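Local atomic coordinates of DR2417 (Deinococcus radiodurans, PDB entry 4XWW), a protein that probably degrades and matures RNA as a metal-dependent 5'-3' exonuclease of the metallo-beta-lactamase superfamily, with possible endonuclease activity, and acts as a homodimer. Residues F398-H403 / D440-S445; V203-S208 / V435-D440; L19-L24 / T35-G40. All coordinates share one frame; numbering follows the deposited sequence.

Contact 1: residues F398-H403 / D440-S445. With ZN (zinc ion), chain F.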
loop_
_atom_site.group_PDB
_atom_site.type_symbol
_atom_site.label_atom_id
_atom_site.label_comp_id
_atom_site.label_asym_id
_atom_site.label_seq_id
_atom_site.Cartn_x
_atom_site.Cartn_y
_atom_site.Cartn_z
ATOM N N PHE A 398 4.004 -12.446 34.426
ATOM C CA PHE A 398 3.752 -12.981 33.090
ATOM C C PHE A 398 3.343 -11.861 32.138
ATOM O O PHE A 398 2.831 -10.836 32.579
ATOM C CB PHE A 398 2.687 -14.065 33.173
ATOM C CG PHE A 398 3.103 -15.246 34.026
ATOM C CD1 PHE A 398 4.268 -15.928 33.734
ATOM C CD2 PHE A 398 2.337 -15.661 35.110
ATOM C CE1 PHE A 398 4.664 -17.017 34.507
ATOM C CE2 PHE A 398 2.726 -16.746 35.897
ATOM C CZ PHE A 398 3.896 -17.428 35.590
ATOM N N PHE A 399 3.583 -12.030 30.841
ATOM C CA PHE A 399 3.385 -10.925 29.920
ATOM C C PHE A 399 2.767 -11.395 28.599
ATOM O O PHE A 399 3.254 -12.350 27.977
ATOM C CB PHE A 399 4.734 -10.220 29.711
ATOM C CG PHE A 399 4.711 -9.076 28.730
ATOM C CD1 PHE A 399 3.655 -8.180 28.689
ATOM C CD2 PHE A 399 5.786 -8.883 27.882
ATOM C CE1 PHE A 399 3.666 -7.119 27.778
ATOM C CE2 PHE A 399 5.813 -7.833 26.982
ATOM C CZ PHE A 399 4.749 -6.952 26.921
ATOM N N LEU A 400 1.685 -10.718 28.196
ATOM C CA LEU A 400 1.015 -10.944 26.918
ATOM C C LEU A 400 1.030 -9.682 26.072
ATOM O O LEU A 400 0.138 -8.844 26.189
ATOM C CB LEU A 400 -0.445 -11.367 27.109
ATOM C CG LEU A 400 -0.827 -12.811 27.404
ATOM C CD1 LEU A 400 -2.349 -12.906 27.505
ATOM C CD2 LEU A 400 -0.318 -13.726 26.304
ATOM N N PRO A 401 2.036 -9.543 25.203
ATOM C CA PRO A 401 2.016 -8.396 24.288
ATOM C C PRO A 401 0.832 -8.523 23.329
ATOM O O PRO A 401 0.592 -9.597 22.762
ATOM C CB PRO A 401 3.366 -8.492 23.571
ATOM C CG PRO A 401 3.821 -9.922 23.794
ATOM C CD PRO A 401 3.295 -10.299 25.136
ATOM N N TRP A 402 0.120 -7.417 23.136
ATOM C CA TRP A 402 -1.222 -7.431 22.570
ATOM C C TRP A 402 -1.381 -6.260 21.581
ATOM O O TRP A 402 -0.483 -5.423 21.495
ATOM C CB TRP A 402 -2.237 -7.397 23.749
ATOM C CG TRP A 402 -3.596 -6.878 23.426
ATOM C CD1 TRP A 402 -4.653 -7.594 22.929
ATOM C CD2 TRP A 402 -4.061 -5.541 23.601
ATOM N NE1 TRP A 402 -5.733 -6.772 22.749
ATOM C CE2 TRP A 402 -5.396 -5.503 23.154
ATOM C CE3 TRP A 402 -3.478 -4.365 24.094
ATOM C CZ2 TRP A 402 -6.170 -4.337 23.187
ATOM C CZ3 TRP A 402 -4.242 -3.186 24.104
ATOM C CH2 TRP A 402 -5.572 -3.193 23.649
ATOM N N HIS A 403 -2.485 -6.209 20.830
ATOM C CA HIS A 403 -2.760 -5.090 19.913
ATOM C C HIS A 403 -1.575 -4.864 18.956
ATOM O O HIS A 403 -1.001 -3.768 18.864
ATOM C CB HIS A 403 -3.081 -3.798 20.711
ATOM C CG HIS A 403 -3.853 -2.762 19.942
ATOM N ND1 HIS A 403 -3.256 -1.956 18.992
ATOM C CD2 HIS A 403 -5.141 -2.349 20.021
ATOM C CE1 HIS A 403 -4.148 -1.113 18.504
ATOM N NE2 HIS A 403 -5.303 -1.334 19.098
ATOM N N ASP A 440 1.525 -19.639 39.391
ATOM C CA ASP A 440 2.781 -20.024 38.760
ATOM C C ASP A 440 2.534 -20.821 37.484
ATOM O O ASP A 440 3.280 -21.746 37.164
ATOM C CB ASP A 440 3.656 -20.842 39.714
ATOM C CG ASP A 440 5.102 -20.898 39.249
ATOM O OD1 ASP A 440 5.588 -19.847 38.781
ATOM O OD2 ASP A 440 5.736 -21.975 39.320
ATOM N N GLU A 441 1.472 -20.472 36.765
ATOM C CA GLU A 441 1.155 -21.135 35.507
ATOM C C GLU A 441 0.893 -20.089 34.448
ATOM O O GLU A 441 0.214 -19.104 34.704
ATOM C CB GLU A 441 -0.067 -22.051 35.645
ATOM C CG GLU A 441 -0.439 -22.764 34.336
ATOM C CD GLU A 441 -1.585 -23.751 34.494
ATOM O OE1 GLU A 441 -2.041 -23.953 35.639
ATOM O OE2 GLU A 441 -2.023 -24.332 33.473
ATOM N N PHE A 442 1.429 -20.319 33.260
ATOM C CA PHE A 442 1.237 -19.404 32.145
ATOM C C PHE A 442 1.554 -20.161 30.867
ATOM O O PHE A 442 2.716 -20.289 30.475
ATOM C CB PHE A 442 2.127 -18.172 32.303
ATOM C CG PHE A 442 1.838 -17.068 31.298
ATOM C CD1 PHE A 442 0.547 -16.563 31.164
ATOM C CD2 PHE A 442 2.848 -16.524 30.524
ATOM C CE1 PHE A 442 0.270 -15.536 30.259
ATOM C CE2 PHE A 442 2.579 -15.500 29.618
ATOM C CZ PHE A 442 1.288 -15.010 29.489
ATOM N N ARG A 443 0.517 -20.692 30.231
ATOM C CA ARG A 443 0.713 -21.503 29.034
ATOM C C ARG A 443 -0.528 -21.517 28.159
ATOM O O ARG A 443 -1.639 -21.286 28.633
ATOM C CB ARG A 443 1.074 -22.939 29.427
ATOM C CG ARG A 443 0.006 -23.577 30.275
ATOM C CD ARG A 443 0.328 -25.006 30.676
ATOM N NE ARG A 443 -0.845 -25.629 31.280
ATOM C CZ ARG A 443 -1.676 -26.444 30.636
ATOM N NH1 ARG A 443 -1.456 -26.755 29.366
ATOM N NH2 ARG A 443 -2.725 -26.954 31.268
ATOM N N VAL A 444 -0.332 -21.804 26.880
ATOM C CA VAL A 444 -1.446 -22.028 25.975
ATOM C C VAL A 444 -1.881 -23.485 26.082
ATOM O O VAL A 444 -1.108 -24.387 25.749
ATOM C CB VAL A 444 -1.082 -21.715 24.515
ATOM C CG1 VAL A 444 -2.292 -21.970 23.619
ATOM C CG2 VAL A 444 -0.561 -20.263 24.360
ATOM N N SER A 445 -3.113 -23.712 26.528
ATOM C CA SER A 445 -3.583 -25.060 26.847
ATOM C C SER A 445 -4.526 -25.663 25.809
ATOM O O SER A 445 -4.964 -26.803 25.950
ATOM C CB SER A 445 -4.276 -25.055 28.202
ATOM O OG SER A 445 -5.439 -24.238 28.186
HETATM ZN ZN ZN F . -7.086 -0.097 19.157
HETATM O O HOH W 1 -6.608 1.830 19.547
#
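Phe398 and Phe442 interleave between the two facing sheets of the metallo-beta-lactamase sandwich, strand 398-402 coming from one sheet and strand 441-445 from the other. The strand axes pass 8.8 Å apart at 38°, a separation bridged by side chains. Packing is tightest where the two phenylalanines run antiparallel past one another. Each puts its CB over the centre of the other's ring: Phe442 CB sits 3.4 Å from the Phe398 ring centroid, and Phe398 CB lies 3.6 Å from that of Phe442. The result is a reciprocal pair of CH-pi contacts, with the ring planes only 20° apart but offset so far that there is little ring-on-ring overlap. In Phe442, CG stands anti to the backbone N (chi1 -171°), beside the carbonyl carbon.

Toward Asp440 the contact thins out and meets solvent. Phe398 CE2 approaches Glu441 O obliquely, at 3.6 Å, while Asp440 turns its OD1 to Lys397 and Lys424. The Glu441 side chain leaves its backbone away from strand 398-402, and its OE2 forms a salt bridge with Arg443 NE. Beyond strand 398-402, His403 NE2 binds a zinc ion, whose other ligands include Asp88, His89 and a water. Between the sheets, Leu400 CG meets the edge of the Phe442 ring in its plane, 3.7 Å from CZ.

Contact 2: residues V203-S208 / V435-D440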
loop_
_atom_site.group_PDB
_atom_site.type_symbol
_atom_site.label_atom_id
_atom_site.label_comp_id
_atom_site.label_asym_id
_atom_site.label_seq_id
_atom_site.Cartn_x
_atom_site.Cartn_y
_atom_site.Cartn_z
ATOM N N VAL A 203 1.461 -7.550 40.123
ATOM C CA VAL A 203 0.754 -7.808 38.870
ATOM C C VAL A 203 1.126 -9.223 38.396
ATOM O O VAL A 203 2.291 -9.493 38.101
ATOM C CB VAL A 203 1.113 -6.764 37.782
ATOM C CG1 VAL A 203 0.501 -7.140 36.411
ATOM C CG2 VAL A 203 0.673 -5.358 38.214
ATOM N N LEU A 204 0.156 -10.138 38.366
ATOM C CA LEU A 204 0.417 -11.486 37.845
ATOM C C LEU A 204 0.626 -11.493 36.329
ATOM O O LEU A 204 1.557 -12.129 35.804
ATOM C CB LEU A 204 -0.738 -12.423 38.210
ATOM C CG LEU A 204 -0.598 -13.871 37.721
ATOM C CD1 LEU A 204 0.615 -14.535 38.361
ATOM C CD2 LEU A 204 -1.847 -14.648 38.066
ATOM N N LEU A 205 -0.255 -10.799 35.623
ATOM C CA LEU A 205 -0.196 -10.755 34.169
ATOM C C LEU A 205 -0.345 -9.329 33.675
ATOM O O LEU A 205 -1.276 -8.625 34.058
ATOM C CB LEU A 205 -1.289 -11.630 33.553
ATOM C CG LEU A 205 -1.454 -11.514 32.036
ATOM C CD1 LEU A 205 -0.221 -12.059 31.338
ATOM C CD2 LEU A 205 -2.697 -12.274 31.622
ATOM N N LEU A 206 0.583 -8.914 32.818
ATOM C CA LEU A 206 0.440 -7.651 32.102
ATOM C C LEU A 206 0.022 -7.897 30.642
ATOM O O LEU A 206 0.603 -8.748 29.944
ATOM C CB LEU A 206 1.748 -6.861 32.138
ATOM C CG LEU A 206 1.793 -5.632 31.214
ATOM C CD1 LEU A 206 0.868 -4.519 31.757
ATOM C CD2 LEU A 206 3.224 -5.119 31.078
ATOM N N ILE A 207 -1.002 -7.172 30.203
ATOM C CA ILE A 207 -1.389 -7.140 28.790
ATOM C C ILE A 207 -1.155 -5.718 28.284
ATOM O O ILE A 207 -1.752 -4.760 28.797
ATOM C CB ILE A 207 -2.876 -7.571 28.610
ATOM C CG1 ILE A 207 -3.141 -8.940 29.254
ATOM C CG2 ILE A 207 -3.277 -7.584 27.122
ATOM C CD1 ILE A 207 -4.608 -9.325 29.203
ATOM N N SER A 208 -0.315 -5.556 27.249
ATOM C CA SER A 208 0.091 -4.205 26.864
ATOM C C SER A 208 0.104 -3.994 25.358
ATOM O O SER A 208 0.347 -4.911 24.564
ATOM C CB SER A 208 1.462 -3.881 27.469
ATOM O OG SER A 208 1.839 -2.530 27.255
ATOM N N VAL A 435 -5.230 -19.106 26.954
ATOM C CA VAL A 435 -4.039 -18.873 27.749
ATOM C C VAL A 435 -4.375 -19.151 29.209
ATOM O O VAL A 435 -5.206 -18.464 29.814
ATOM C CB VAL A 435 -3.500 -17.442 27.577
ATOM C CG1 VAL A 435 -2.221 -17.258 28.390
ATOM C CG2 VAL A 435 -3.237 -17.150 26.089
ATOM N N ASN A 436 -3.750 -20.178 29.773
ATOM C CA ASN A 436 -4.026 -20.529 31.159
ATOM C C ASN A 436 -3.144 -19.777 32.126
ATOM O O ASN A 436 -1.930 -19.740 31.977
ATOM C CB ASN A 436 -3.874 -22.029 31.374
ATOM C CG ASN A 436 -5.178 -22.754 31.208
ATOM O OD1 ASN A 436 -5.562 -23.108 30.099
ATOM N ND2 ASN A 436 -5.890 -22.942 32.306
ATOM N N LEU A 437 -3.769 -19.185 33.134
ATOM C CA LEU A 437 -3.041 -18.340 34.057
ATOM C C LEU A 437 -3.336 -18.749 35.491
ATOM O O LEU A 437 -4.491 -18.819 35.903
ATOM C CB LEU A 437 -3.398 -16.866 33.827
ATOM C CG LEU A 437 -2.736 -15.837 34.750
ATOM C CD1 LEU A 437 -1.306 -15.611 34.320
ATOM C CD2 LEU A 437 -3.500 -14.527 34.769
ATOM N N GLY A 438 -2.272 -19.044 36.227
ATOM C CA GLY A 438 -2.357 -19.308 37.649
ATOM C C GLY A 438 -1.198 -18.620 38.340
ATOM O O GLY A 438 -0.373 -17.991 37.686
ATOM N N PRO A 439 -1.131 -18.727 39.674
ATOM C CA PRO A 439 -0.051 -18.078 40.424
ATOM C C PRO A 439 1.344 -18.424 39.906
ATOM O O PRO A 439 2.235 -17.576 39.972
ATOM C CB PRO A 439 -0.268 -18.607 41.846
ATOM C CG PRO A 439 -1.762 -18.754 41.915
ATOM C CD PRO A 439 -2.149 -19.307 40.570
ATOM N N ASP A 440 1.525 -19.639 39.391
ATOM C CA ASP A 440 2.781 -20.024 38.760
ATOM C C ASP A 440 2.534 -20.821 37.484
ATOM O O ASP A 440 3.280 -21.746 37.164
ATOM C CB ASP A 440 3.656 -20.842 39.714
ATOM C CG ASP A 440 5.102 -20.898 39.249
ATOM O OD1 ASP A 440 5.588 -19.847 38.781
ATOM O OD2 ASP A 440 5.736 -21.975 39.320
#
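Leu204 and Leu437 reach toward each other tip to tip, one from the residue just before strand 205-208 and the other from strand 435-438. In both, CG is anti to the backbone N and beside the carbonyl carbon (chi1 180° in Leu204 and 179° in Leu437). Leu204 CD2 touches Leu437 CG at 3.6 Å and lies almost as near Leu437 CD2, while Leu437 CD1 meets Leu204 CG and CD2.

Leu205 approaches the same side chain differently, crossing it at a slant: its CB rests 3.8 Å from Leu437 CD2, and its own CD2 is 4.0 Å from that methyl. Leu437 thus spreads its fork against two consecutive leucines. Beyond the fork, Leu204 CD1 approaches two backbone carbonyls where the strand gives way to Pro439, 3.7 Å from Gly438 O and close to Pro439 O.

This is core packing between the two sheets of the metallo-beta-lactamase fold, away from the annotated sites. Phe398 packs on Leu204 and Leu437, Phe442 on Leu205 and Leu437, and Val170 adds to the apolar surroundings of Leu437. With branched aliphatic groups making the side-chain contacts, cohesion here probably rests on dispersion and the exclusion of water, without directional bonding between the segments.

Contact 3: residues L19-L24 / T35-G40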
loop_
_atom_site.group_PDB
_atom_site.type_symbol
_atom_site.label_atom_id
_atom_site.label_comp_id
_atom_site.label_asym_id
_atom_site.label_seq_id
_atom_site.Cartn_x
_atom_site.Cartn_y
_atom_site.Cartn_z
ATOM N N LEU A 19 -7.471 -19.162 35.610
ATOM C CA LEU A 19 -8.067 -18.144 34.771
ATOM C C LEU A 19 -7.727 -18.512 33.332
ATOM O O LEU A 19 -6.603 -18.924 33.057
ATOM C CB LEU A 19 -7.527 -16.756 35.135
ATOM C CG LEU A 19 -8.097 -15.540 34.406
ATOM C CD1 LEU A 19 -9.552 -15.348 34.771
ATOM C CD2 LEU A 19 -7.282 -14.275 34.710
ATOM N N GLU A 20 -8.695 -18.408 32.428
ATOM C CA GLU A 20 -8.402 -18.526 31.004
ATOM C C GLU A 20 -8.513 -17.142 30.422
ATOM O O GLU A 20 -9.517 -16.459 30.629
ATOM C CB GLU A 20 -9.358 -19.485 30.293
ATOM C CG GLU A 20 -9.349 -20.904 30.878
ATOM C CD GLU A 20 -10.393 -21.809 30.252
ATOM O OE1 GLU A 20 -11.405 -21.303 29.722
ATOM O OE2 GLU A 20 -10.201 -23.037 30.302
ATOM N N VAL A 21 -7.458 -16.721 29.746
ATOM C CA VAL A 21 -7.499 -15.511 28.950
ATOM C C VAL A 21 -7.640 -15.975 27.505
ATOM O O VAL A 21 -6.761 -16.663 26.991
ATOM C CB VAL A 21 -6.235 -14.660 29.127
ATOM C CG1 VAL A 21 -6.334 -13.363 28.299
ATOM C CG2 VAL A 21 -6.016 -14.325 30.578
ATOM N N ILE A 22 -8.767 -15.663 26.876
ATOM C CA ILE A 22 -9.039 -16.161 25.532
ATOM C C ILE A 22 -9.264 -14.985 24.583
ATOM O O ILE A 22 -10.379 -14.482 24.468
ATOM C CB ILE A 22 -10.274 -17.102 25.534
ATOM C CG1 ILE A 22 -10.135 -18.161 26.643
ATOM C CG2 ILE A 22 -10.466 -17.737 24.158
ATOM C CD1 ILE A 22 -11.381 -19.027 26.853
ATOM N N PRO A 23 -8.193 -14.521 23.927
ATOM C CA PRO A 23 -8.352 -13.482 22.898
ATOM C C PRO A 23 -9.180 -14.003 21.734
ATOM O O PRO A 23 -8.862 -15.073 21.213
ATOM C CB PRO A 23 -6.918 -13.186 22.467
ATOM C CG PRO A 23 -6.155 -14.418 22.790
ATOM C CD PRO A 23 -6.794 -14.970 24.041
ATOM N N LEU A 24 -10.239 -13.291 21.353
ATOM C CA LEU A 24 -11.013 -13.690 20.177
ATOM C C LEU A 24 -10.706 -12.782 18.996
ATOM O O LEU A 24 -11.093 -13.070 17.866
ATOM C CB LEU A 24 -12.518 -13.692 20.469
ATOM C CG LEU A 24 -13.009 -14.782 21.433
ATOM C CD1 LEU A 24 -14.544 -14.699 21.669
ATOM C CD2 LEU A 24 -12.594 -16.194 20.954
ATOM N N THR A 35 -11.498 -9.623 23.995
ATOM C CA THR A 35 -10.803 -10.539 24.887
ATOM C C THR A 35 -11.768 -11.093 25.929
ATOM O O THR A 35 -12.514 -10.346 26.586
ATOM C CB THR A 35 -9.625 -9.845 25.586
ATOM O OG1 THR A 35 -8.797 -9.224 24.598
ATOM C CG2 THR A 35 -8.799 -10.849 26.380
ATOM N N VAL A 36 -11.731 -12.412 26.065
ATOM C CA VAL A 36 -12.571 -13.135 27.000
ATOM C C VAL A 36 -11.730 -13.548 28.194
ATOM O O VAL A 36 -10.614 -14.041 28.037
ATOM C CB VAL A 36 -13.208 -14.372 26.319
ATOM C CG1 VAL A 36 -13.892 -15.259 27.321
ATOM C CG2 VAL A 36 -14.179 -13.922 25.234
ATOM N N PHE A 37 -12.269 -13.311 29.389
ATOM C CA PHE A 37 -11.719 -13.847 30.631
ATOM C C PHE A 37 -12.686 -14.855 31.217
ATOM O O PHE A 37 -13.867 -14.558 31.385
ATOM C CB PHE A 37 -11.444 -12.730 31.641
ATOM C CG PHE A 37 -10.368 -11.779 31.198
ATOM C CD1 PHE A 37 -9.036 -12.056 31.458
ATOM C CD2 PHE A 37 -10.687 -10.620 30.503
ATOM C CE1 PHE A 37 -8.033 -11.185 31.029
ATOM C CE2 PHE A 37 -9.691 -9.747 30.084
ATOM C CZ PHE A 37 -8.366 -10.032 30.355
ATOM N N ARG A 38 -12.198 -16.056 31.515
ATOM C CA ARG A 38 -13.058 -17.074 32.083
ATOM C C ARG A 38 -12.456 -17.670 33.346
ATOM O O ARG A 38 -11.305 -18.108 33.357
ATOM C CB ARG A 38 -13.352 -18.196 31.084
ATOM C CG ARG A 38 -14.302 -19.251 31.670
ATOM C CD ARG A 38 -14.688 -20.341 30.680
ATOM N NE ARG A 38 -15.470 -21.369 31.373
ATOM C CZ ARG A 38 -15.823 -22.539 30.853
ATOM N NH1 ARG A 38 -15.469 -22.859 29.618
ATOM N NH2 ARG A 38 -16.532 -23.395 31.582
ATOM N N TYR A 39 -13.257 -17.646 34.403
ATOM C CA TYR A 39 -12.947 -18.356 35.644
ATOM C C TYR A 39 -14.153 -19.183 36.097
ATOM O O TYR A 39 -15.206 -18.638 36.438
ATOM C CB TYR A 39 -12.533 -17.380 36.749
ATOM C CG TYR A 39 -11.995 -18.109 37.958
ATOM C CD1 TYR A 39 -12.856 -18.591 38.932
ATOM C CD2 TYR A 39 -10.636 -18.362 38.099
ATOM C CE1 TYR A 39 -12.386 -19.283 40.017
ATOM C CE2 TYR A 39 -10.151 -19.064 39.201
ATOM C CZ TYR A 39 -11.042 -19.516 40.157
ATOM O OH TYR A 39 -10.604 -20.211 41.266
ATOM N N GLY A 40 -13.995 -20.501 36.106
ATOM C CA GLY A 40 -15.099 -21.389 36.423
ATOM C C GLY A 40 -16.197 -21.194 35.400
ATOM O O GLY A 40 -15.939 -21.260 34.199
HETATM O O HOH W 2 -13.191 -22.096 28.044
#
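Four backbone hydrogen bonds tie Glu20 to Arg38 and Ile22 to Val36. The straightest runs from Ile22 N to Val36 O, 2.7 Å long with an N-H...O angle of 177°; Glu20 N to Arg38 O, at 2.8 Å, is nearly as straight. The return bond from Val36 N to Ile22 O differs, its donor standing 49° above the carbonyl plane. On the face shared by these four residues, the Glu20 and Arg38 side chains lie side by side and point the same way, yet carboxylate and guanidinium are turned 85° apart. No N-H of the arginine aims at the acid. A water joins them instead, donating to Glu20 OE1 at 2.6 Å and accepting from Arg38 NH1, while Glu20 OE1 rests against Arg38 CD. The extended arginine chain carries NE to Gly40 O (2.9 Å), which lies at the edge of the guanidinium, in its plane; this bond helps fix the rotation of the group.

Strands 19-23 and 35-39 form an antiparallel beta hairpin of the metallo-beta-lactamase fold, its strand axes 4.6 Å apart. Val21 with Phe37 and Pro23 with Thr35 are the intervening non-hydrogen-bonded pairs, and their side chains occupy the face opposite Glu20 and Val36.

There Val21 runs alongside Phe37, its CG2 3.8 Å from the ring atom CE1. Leu19 adds its CD2 near the same ring, which also packs on Phe144, Tyr161 and Leu163 of the other sheet. Val21 CG1 crosses to Thr35 CG2. On the Glu20 face, Ile22 CB and Val36 CB sit opposite each other, and helix 68-72 covers them through Tyr69 and Leu70. At the corner of the chain, Leu24 CD1 slants across to Val36 CG2, 3.7 Å away.

How the contacts relate
Contact 3 comes first along the chain and closes before the others open; the segments of contacts 2 and 1 then alternate, and the two share Asp440. Contact 3 lies within one sheet, where strands 34-39, 19-23, 433-438 and 441-447 are successive neighbours. Contact 1 joins strand 441-447 to strand 398-402, and contact 2 joins strand 433-438 to strand 205-209, its neighbour in the facing sheet. Their centres are about 6 Å apart, and each is about 11 Å from that of contact 3. Val21 touches both Leu400 and Leu205, linking contact 3 to both of the others. N-terminal and much later chain segments thus build one sandwich, from which strand 398-402 leads to the zinc ligand His403.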